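Local structure of PHOX (Pseudomonas fluorescens, 4A9V) at residues I87-P99 with V547-T559. The protein is an alkaline phosphatase that hydrolyses phosphate monoesters, using a cofactor of iron and calcium ions held in a beta-propeller. Numbering follows the deposited sequence.
Sequences INNEYTNYRYLYP and VGIQHPGENGGST. With FEO (mu-oxo-diiron), chain S; EDO (1,2-ethanediol), chain J.
The Y96 ring meets G553 O at its edge, near the ring plane, while CG of R95 covers one face, 3.4 Å above its centre. The phenol donates to G553 O over 2.6 Å from OH, and G556 N reaches the same oxygen from the opposite face of its carbonyl plane; water 3 bridges OH to S558 O. R95 lays one face of its guanidinium over CA of G556, 3.6 Å from NH2. Glycine suits this place twice over: a CB would run into that nitrogen and, at these backbone angles, press on the carbonyl O of N555. With a phenylalanine in place of Y96, G553 O would probably lose one of its two donors and water 3 its link to the 87-99 segment.

Nearer the iron, Y91 brings its OH to 3.1 Å from CD2 of H551, where water 2 ties the phenol to E554 OE1; that oxygen sits over one face of the imidazole, offset toward its rim. H551 NE2 is hydrogen-bonded to E532. E90, with CG anti to its N (chi1 -169°), extends to bind FE1 through OE2, beside C179 and E194. Its OE1 takes a weak bond from Q550 NE2 at 3.3 Å, the carboxylate and amide planes 24° apart, although N67 is the stronger partner of this amide; water 1 can donate to E90 OE1 or Q550 OE1, but has more acceptors in reach than protons. The ends of strands 82-89 and 544-550, from two different four-stranded antiparallel sheets, meet with the loops and short helix 94-97 that follow, one end of the contact lying at the mu-oxo-diiron site of the PhoX beta-propeller.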
ATOM      1  N   ILE A  87      -7.169  -0.722  -9.076  1.00  5.93           N
ATOM      2  CA  ILE A  87      -5.718  -0.685  -9.029  1.00  6.15           C
ATOM      3  C   ILE A  87      -5.274   0.735  -8.692  1.00  5.90           C
ATOM      4  O   ILE A  87      -5.629   1.702  -9.372  1.00  6.60           O
ATOM      5  CB  ILE A  87      -5.116  -1.109 -10.380  1.00  6.35           C
ATOM      6  CG1 ILE A  87      -5.550  -2.530 -10.762  1.00  7.08           C
ATOM      7  CG2 ILE A  87      -3.604  -0.988 -10.340  1.00  6.95           C
ATOM      8  CD1 ILE A  87      -5.591  -2.779 -12.258  1.00  8.37           C
ATOM      9  N   ASN A  88      -4.490   0.860  -7.629  1.00  5.81           N
ATOM     10  CA  ASN A  88      -3.972   2.148  -7.221  1.00  5.83           C
ATOM     11  C   ASN A  88      -2.916   2.644  -8.187  1.00  5.66           C
ATOM     12  O   ASN A  88      -2.119   1.859  -8.701  1.00  6.32           O
ATOM     13  CB  ASN A  88      -3.326   2.045  -5.852  1.00  5.97           C
ATOM     14  CG  ASN A  88      -4.322   1.852  -4.736  1.00  6.24           C
ATOM     15  OD1 ASN A  88      -5.542   1.907  -4.929  1.00  6.91           O
ATOM     16  ND2 ASN A  88      -3.800   1.673  -3.538  1.00  7.77           N
ATOM     17  N   ASN A  89      -2.818   3.967  -8.280  1.00  5.99           N
ATOM     18  CA  ASN A  89      -1.772   4.653  -9.023  1.00  6.62           C
ATOM     19  C   ASN A  89      -1.106   5.643  -8.080  1.00  6.19           C
ATOM     20  O   ASN A  89      -1.722   6.631  -7.676  1.00  7.01           O
ATOM     21  CB  ASN A  89      -2.408   5.381 -10.216  1.00  6.82           C
ATOM     22  CG  ASN A  89      -3.059   4.425 -11.187  1.00  7.78           C
ATOM     23  OD1 ASN A  89      -4.272   4.460 -11.402  1.00  8.93           O
ATOM     24  ND2 ASN A  89      -2.250   3.555 -11.784  1.00  7.96           N
ATOM     25  N   GLU A  90       0.095   5.318  -7.621  1.00  6.24           N
ATOM     26  CA  GLU A  90       0.634   5.987  -6.437  1.00  6.03           C
ATOM     27  C   GLU A  90       1.250   7.354  -6.730  1.00  6.71           C
ATOM     28  O   GLU A  90       1.058   8.299  -5.972  1.00  7.84           O
ATOM     29  CB  GLU A  90       1.642   5.092  -5.726  1.00  6.44           C
ATOM     30  CG  GLU A  90       2.021   5.636  -4.354  1.00  7.03           C
ATOM     31  CD  GLU A  90       3.084   4.824  -3.650  1.00  7.25           C
ATOM     32  OE1 GLU A  90       4.073   4.443  -4.308  1.00  8.70           O
ATOM     33  OE2 GLU A  90       2.957   4.635  -2.412  1.00  8.61           O
ATOM     34  N   TYR A  91       2.063   7.448  -7.776  1.00  6.58           N
ATOM     35  CA  TYR A  91       2.772   8.688  -8.075  1.00  7.38           C
ATOM     36  C   TYR A  91       3.237   8.613  -9.516  1.00  7.29           C
ATOM     37  O   TYR A  91       2.789   7.738 -10.264  1.00  8.11           O
ATOM     38  CB  TYR A  91       3.917   8.951  -7.073  1.00  7.88           C
ATOM     39  CG  TYR A  91       5.106   8.019  -7.158  1.00  7.78           C
ATOM     40  CD1 TYR A  91       5.047   6.727  -6.648  1.00  8.13           C
ATOM     41  CD2 TYR A  91       6.324   8.467  -7.635  1.00  8.39           C
ATOM     42  CE1 TYR A  91       6.159   5.906  -6.634  1.00  9.13           C
ATOM     43  CE2 TYR A  91       7.440   7.652  -7.638  1.00  9.27           C
ATOM     44  CZ  TYR A  91       7.356   6.376  -7.121  1.00  9.34           C
ATOM     45  OH  TYR A  91       8.445   5.534  -7.123  1.00 12.24           O
ATOM     46  N   THR A  92       4.042   9.576  -9.940  1.00  8.36           N
ATOM     47  CA  THR A  92       4.472   9.603 -11.328  1.00  8.47           C
ATOM     48  C   THR A  92       5.953   9.921 -11.428  1.00  8.64           C
ATOM     49  O   THR A  92       6.579  10.354 -10.466  1.00 11.55           O
ATOM     50  CB  THR A  92       3.612  10.571 -12.178  1.00 10.07           C
ATOM     51  OG1 THR A  92       3.970  10.458 -13.564  1.00 10.37           O
ATOM     52  CG2 THR A  92       3.790  12.011 -11.726  1.00 10.74           C
ATOM     53  N   ASN A  93       6.510   9.642 -12.596  1.00 10.06           N
ATOM     54  CA  ASN A  93       7.942   9.744 -12.831  1.00  9.18           C
ATOM     55  C   ASN A  93       8.190  10.868 -13.828  1.00  9.50           C
ATOM     56  O   ASN A  93       7.908  10.714 -15.018  1.00  9.13           O
ATOM     57  CB  ASN A  93       8.427   8.424 -13.422  1.00  9.85           C
ATOM     58  CG  ASN A  93       7.937   7.227 -12.625  1.00 10.53           C
ATOM     59  OD1 ASN A  93       8.223   7.106 -11.437  1.00 10.53           O
ATOM     60  ND2 ASN A  93       7.145   6.370 -13.259  1.00 10.16           N
ATOM     61  N   TYR A  94       8.562  12.043 -13.332  1.00  8.93           N
ATOM     62  CA  TYR A  94       8.639  13.222 -14.186  1.00  8.97           C
ATOM     63  C   TYR A  94       9.566  13.009 -15.393  1.00  9.27           C
ATOM     64  O   TYR A  94       9.343  13.587 -16.452  1.00  9.83           O
ATOM     65  CB  TYR A  94       9.095  14.449 -13.392  1.00  9.59           C
ATOM     66  CG  TYR A  94       8.120  14.938 -12.333  1.00  9.25           C
ATOM     67  CD1 TYR A  94       6.765  14.644 -12.395  1.00  9.49           C
ATOM     68  CD2 TYR A  94       8.552  15.756 -11.304  1.00  9.78           C
ATOM     69  CE1 TYR A  94       5.874  15.165 -11.471  1.00  9.83           C
ATOM     70  CE2 TYR A  94       7.665  16.297 -10.388  1.00 10.53           C
ATOM     71  CZ  TYR A  94       6.320  16.036 -10.509  1.00  9.07           C
ATOM     72  OH  TYR A  94       5.408  16.531  -9.601  1.00 10.45           O
ATOM     73  N   ARG A  95      10.607  12.193 -15.236  1.00  9.71           N
ATOM     74  CA  ARG A  95      11.516  11.952 -16.355  1.00 10.20           C
ATOM     75  C   ARG A  95      10.823  11.339 -17.560  1.00  9.77           C
ATOM     76  O   ARG A  95      11.294  11.497 -18.687  1.00 11.31           O
ATOM     77  CB  ARG A  95      12.723  11.109 -15.934  1.00 12.03           C
ATOM     78  CG  ARG A  95      12.439   9.640 -15.699  1.00 12.53           C
ATOM     79  CD  ARG A  95      13.660   8.918 -15.145  1.00 14.23           C
ATOM     80  NE  ARG A  95      14.775   8.945 -16.088  1.00 16.15           N
ATOM     81  CZ  ARG A  95      16.048   9.108 -15.742  1.00 18.99           C
ATOM     82  NH1 ARG A  95      16.393   9.139 -14.462  1.00 31.10           N
ATOM     83  NH2 ARG A  95      16.991   9.064 -16.668  1.00 21.12           N
ATOM     84  N   TYR A  96       9.711  10.648 -17.321  1.00  8.89           N
ATOM     85  CA  TYR A  96       8.944  10.003 -18.384  1.00  8.60           C
ATOM     86  C   TYR A  96       7.614  10.702 -18.666  1.00  8.10           C
ATOM     87  O   TYR A  96       7.057  10.552 -19.748  1.00  9.56           O
ATOM     88  CB  TYR A  96       8.715   8.523 -18.068  1.00  9.33           C
ATOM     89  CG  TYR A  96       9.992   7.756 -17.823  1.00  9.29           C
ATOM     90  CD1 TYR A  96      11.017   7.765 -18.754  1.00  9.64           C
ATOM     91  CD2 TYR A  96      10.162   6.998 -16.674  1.00 10.08           C
ATOM     92  CE1 TYR A  96      12.186   7.070 -18.532  1.00  9.35           C
ATOM     93  CE2 TYR A  96      11.322   6.281 -16.453  1.00 10.63           C
ATOM     94  CZ  TYR A  96      12.340   6.342 -17.377  1.00 10.04           C
ATOM     95  OH  TYR A  96      13.527   5.682 -17.166  1.00 10.97           O
ATOM     96  N   LEU A  97       7.074  11.428 -17.697  1.00  8.90           N
ATOM     97  CA  LEU A  97       5.726  11.967 -17.820  1.00  8.65           C
ATOM     98  C   LEU A  97       5.665  13.104 -18.845  1.00  8.29           C
ATOM     99  O   LEU A  97       4.703  13.215 -19.603  1.00  9.29           O
ATOM    100  CB  LEU A  97       5.224  12.456 -16.460  1.00  9.62           C
ATOM    101  CG  LEU A  97       3.813  13.052 -16.457  1.00  8.68           C
ATOM    102  CD1 LEU A  97       2.781  12.036 -16.929  1.00  9.64           C
ATOM    103  CD2 LEU A  97       3.461  13.583 -15.077  1.00  9.61           C
ATOM    104  N   TYR A  98       6.659  13.989 -18.795  1.00  9.25           N
ATOM    105  CA  TYR A  98       6.684  15.203 -19.610  1.00  8.99           C
ATOM    106  C   TYR A  98       7.745  15.061 -20.699  1.00  9.84           C
ATOM    107  O   TYR A  98       8.790  14.466 -20.460  1.00 10.34           O
ATOM    108  CB  TYR A  98       7.033  16.417 -18.743  1.00 10.06           C
ATOM    109  CG  TYR A  98       6.151  16.588 -17.526  1.00  9.52           C
ATOM    110  CD1 TYR A  98       4.785  16.814 -17.652  1.00  9.49           C
ATOM    111  CD2 TYR A  98       6.691  16.531 -16.250  1.00  9.67           C
ATOM    112  CE1 TYR A  98       3.993  17.044 -16.540  1.00  8.79           C
ATOM    113  CE2 TYR A  98       5.917  16.784 -15.130  1.00 10.85           C
ATOM    114  CZ  TYR A  98       4.566  17.007 -15.276  1.00  9.87           C
ATOM    115  OH  TYR A  98       3.809  17.197 -14.134  1.00 10.57           O
ATOM    116  N   PRO A  99       7.568  15.759 -21.830  1.00 10.20           N
ATOM    117  CA  PRO A  99       8.630  15.707 -22.844  1.00 11.87           C
ATOM    118  C   PRO A  99       9.939  16.287 -22.326  1.00 11.67           C
ATOM    119  O   PRO A  99      11.013  15.810 -22.688  1.00 15.29           O
ATOM    120  CB  PRO A  99       8.085  16.560 -23.993  1.00 14.18           C
ATOM    121  CG  PRO A  99       6.631  16.715 -23.738  1.00 21.28           C
ATOM    122  CD  PRO A  99       6.414  16.563 -22.260  1.00 12.27           C
ATOM    123  N   VAL A 547       0.276  -9.273 -10.568  1.00  6.67           N
ATOM    124  CA  VAL A 547       1.288  -8.611  -9.755  1.00  6.76           C
ATOM    125  C   VAL A 547       1.755  -7.351 -10.479  1.00  6.60           C
ATOM    126  O   VAL A 547       1.860  -7.329 -11.705  1.00  7.91           O
ATOM    127  CB  VAL A 547       2.475  -9.558  -9.440  1.00  6.81           C
ATOM    128  CG1 VAL A 547       3.173 -10.024 -10.710  1.00  9.15           C
ATOM    129  CG2 VAL A 547       3.462  -8.895  -8.491  1.00  7.87           C
ATOM    130  N   GLY A 548       2.006  -6.293  -9.720  1.00  6.24           N
ATOM    131  CA  GLY A 548       2.458  -5.035 -10.289  1.00  6.74           C
ATOM    132  C   GLY A 548       3.968  -4.895 -10.365  1.00  6.70           C
ATOM    133  O   GLY A 548       4.715  -5.304  -9.463  1.00  7.43           O
ATOM    134  N   ILE A 549       4.396  -4.252 -11.448  1.00  6.63           N
ATOM    135  CA  ILE A 549       5.764  -3.818 -11.633  1.00  7.10           C
ATOM    136  C   ILE A 549       5.736  -2.296 -11.702  1.00  6.48           C
ATOM    137  O   ILE A 549       5.204  -1.711 -12.645  1.00  6.97           O
ATOM    138  CB  ILE A 549       6.339  -4.393 -12.943  1.00  7.57           C
ATOM    139  CG1 ILE A 549       6.330  -5.929 -12.923  1.00  9.17           C
ATOM    140  CG2 ILE A 549       7.733  -3.844 -13.196  1.00  8.52           C
ATOM    141  CD1 ILE A 549       7.095  -6.565 -11.780  1.00  8.88           C
ATOM    142  N   GLN A 550       6.195  -1.672 -10.625  1.00  6.52           N
ATOM    143  CA  GLN A 550       6.059  -0.240 -10.434  1.00  6.65           C
ATOM    144  C   GLN A 550       7.382   0.469 -10.726  1.00  6.64           C
ATOM    145  O   GLN A 550       8.449   0.007 -10.326  1.00  7.24           O
ATOM    146  CB  GLN A 550       5.599   0.055  -8.997  1.00  6.81           C
ATOM    147  CG  GLN A 550       5.141   1.486  -8.777  1.00  6.35           C
ATOM    148  CD  GLN A 550       5.017   1.837  -7.314  1.00  7.07           C
ATOM    149  OE1 GLN A 550       5.943   1.613  -6.531  1.00  8.36           O
ATOM    150  NE2 GLN A 550       3.887   2.429  -6.937  1.00  7.24           N
ATOM    151  N   HIS A 551       7.270   1.610 -11.401  1.00  6.96           N
ATOM    152  CA  HIS A 551       8.409   2.459 -11.774  1.00  7.73           C
ATOM    153  C   HIS A 551       9.607   1.714 -12.311  1.00  8.36           C
ATOM    154  O   HIS A 551      10.738   2.024 -11.957  1.00  8.71           O
ATOM    155  CB  HIS A 551       8.809   3.420 -10.641  1.00  8.30           C
ATOM    156  CG  HIS A 551       9.268   2.738  -9.364  1.00  8.42           C
ATOM    157  ND1 HIS A 551      10.465   2.119  -9.243  1.00  8.36           N
ATOM    158  CD2 HIS A 551       8.660   2.656  -8.116  1.00  8.58           C
ATOM    159  CE1 HIS A 551      10.603   1.658  -7.988  1.00  8.94           C
ATOM    160  NE2 HIS A 551       9.504   1.994  -7.299  1.00  9.07           N
ATOM    161  N   PRO A 552       9.398   0.814 -13.286  1.00  8.04           N
ATOM    162  CA  PRO A 552      10.580   0.289 -13.957  1.00  8.95           C
ATOM    163  C   PRO A 552      11.434   1.414 -14.528  1.00  8.65           C
ATOM    164  O   PRO A 552      10.907   2.382 -15.078  1.00  9.18           O
ATOM    165  CB  PRO A 552       9.995  -0.586 -15.072  1.00  9.08           C
ATOM    166  CG  PRO A 552       8.659   0.004 -15.340  1.00  8.68           C
ATOM    167  CD  PRO A 552       8.158   0.481 -14.009  1.00  8.29           C
ATOM    168  N   GLY A 553      12.746   1.313 -14.360  1.00  9.31           N
ATOM    169  CA  GLY A 553      13.643   2.326 -14.891  1.00  9.56           C
ATOM    170  C   GLY A 553      13.552   3.664 -14.173  1.00 10.57           C
ATOM    171  O   GLY A 553      13.839   4.698 -14.763  1.00 10.79           O
ATOM    172  N   GLU A 554      13.320   3.646 -12.863  1.00 10.35           N
ATOM    173  CA  GLU A 554      13.250   4.898 -12.111  1.00 11.88           C
ATOM    174  C   GLU A 554      14.531   5.730 -12.214  1.00 12.53           C
ATOM    175  O   GLU A 554      14.468   6.956 -12.204  1.00 14.20           O
ATOM    176  CB  GLU A 554      12.879   4.647 -10.646  1.00 11.93           C
ATOM    177  CG  GLU A 554      13.961   3.964  -9.829  1.00 13.21           C
ATOM    178  CD  GLU A 554      13.578   3.774  -8.368  1.00 14.72           C
ATOM    179  OE1 GLU A 554      12.563   4.352  -7.912  1.00 15.06           O
ATOM    180  OE2 GLU A 554      14.321   3.057  -7.667  1.00 16.96           O
ATOM    181  N   ASN A 555      15.663   5.062 -12.433  1.00 13.31           N
ATOM    182  CA  ASN A 555      16.943   5.750 -12.613  1.00 15.03           C
ATOM    183  C   ASN A 555      17.502   5.614 -14.027  1.00 15.92           C
ATOM    184  O   ASN A 555      18.689   5.840 -14.253  1.00 19.27           O
ATOM    185  CB  ASN A 555      17.966   5.223 -11.608  1.00 18.98           C
ATOM    186  CG  ASN A 555      17.605   5.567 -10.178  1.00 21.18           C
ATOM    187  OD1 ASN A 555      17.063   6.639  -9.913  1.00 24.01           O
ATOM    188  ND2 ASN A 555      17.726   4.588  -9.290  1.00 27.53           N
ATOM    189  N   GLY A 556      16.638   5.299 -14.983  1.00 14.82           N
ATOM    190  CA  GLY A 556      16.958   5.439 -16.398  1.00 18.81           C
ATOM    191  C   GLY A 556      17.516   4.192 -17.067  1.00 21.67           C
ATOM    192  O   GLY A 556      18.045   4.271 -18.177  1.00 20.01           O
ATOM    193  N   GLY A 557      17.357   3.031 -16.438  1.00 16.34           N
ATOM    194  CA  GLY A 557      17.986   1.810 -16.958  1.00 16.64           C
ATOM    195  C   GLY A 557      17.065   0.693 -17.454  1.00 14.74           C
ATOM    196  O   GLY A 557      17.496  -0.455 -17.580  1.00 14.55           O
ATOM    197  N   SER A 558      15.835   1.030 -17.835  1.00 11.47           N
ATOM    198  CA  SER A 558      14.863   0.023 -18.266  1.00 10.45           C
ATOM    199  C   SER A 558      14.122   0.457 -19.523  1.00  9.30           C
ATOM    200  O   SER A 558      13.837   1.644 -19.709  1.00 10.41           O
ATOM    201  CB  SER A 558      13.857  -0.262 -17.143  1.00 10.43           C
ATOM    202  OG  SER A 558      12.918  -1.258 -17.518  1.00  9.57           O
ATOM    203  N   THR A 559      13.709  -0.528 -20.319  1.00  9.64           N
ATOM    204  CA  THR A 559      12.751  -0.302 -21.394  1.00 10.02           C
ATOM    205  C   THR A 559      11.554  -1.260 -21.262  1.00  9.53           C
ATOM    206  O   THR A 559      10.776  -1.436 -22.194  1.00 10.06           O
ATOM    207  CB  THR A 559      13.425  -0.472 -22.773  1.00 11.56           C
ATOM    208  OG1 THR A 559      14.079  -1.745 -22.843  1.00 12.90           O
ATOM    209  CG2 THR A 559      14.456   0.632 -23.015  1.00 13.69           C
TER
HETATM  210 FE1  FEO S1594       3.689   3.383  -0.963  1.00  7.69          FE
HETATM  211 FE2  FEO S1594       5.022   2.389   2.086  1.00  7.08          FE
HETATM  212  O   FEO S1594       4.854   2.297   0.165  1.00  7.92           O
HETATM  213  C1  EDO J 904      11.177  11.692 -23.221  1.00 65.03           C
HETATM  214  O1  EDO J 904      10.179  10.776 -23.688  1.00 55.49           O
HETATM  215  C2  EDO J 904      10.764  12.269 -21.867  1.00 36.80           C
HETATM  216  O2  EDO J 904       9.363  12.027 -21.655  1.00 24.91           O
HETATM  217  O   HOH W   1       6.263   2.867  -4.130  1.00  9.07           O
HETATM  218  O   HOH W   2      10.749   6.319  -8.128  1.00 15.19           O
HETATM  219  O   HOH W   3      14.920   3.906 -18.730  1.00 13.71           O
HETATM  220  O   HOH W   4       4.150   1.876  -2.439  1.00  8.23           O
HETATM  221  O   HOH W   5       5.709   4.317  -1.410  1.00 13.70           O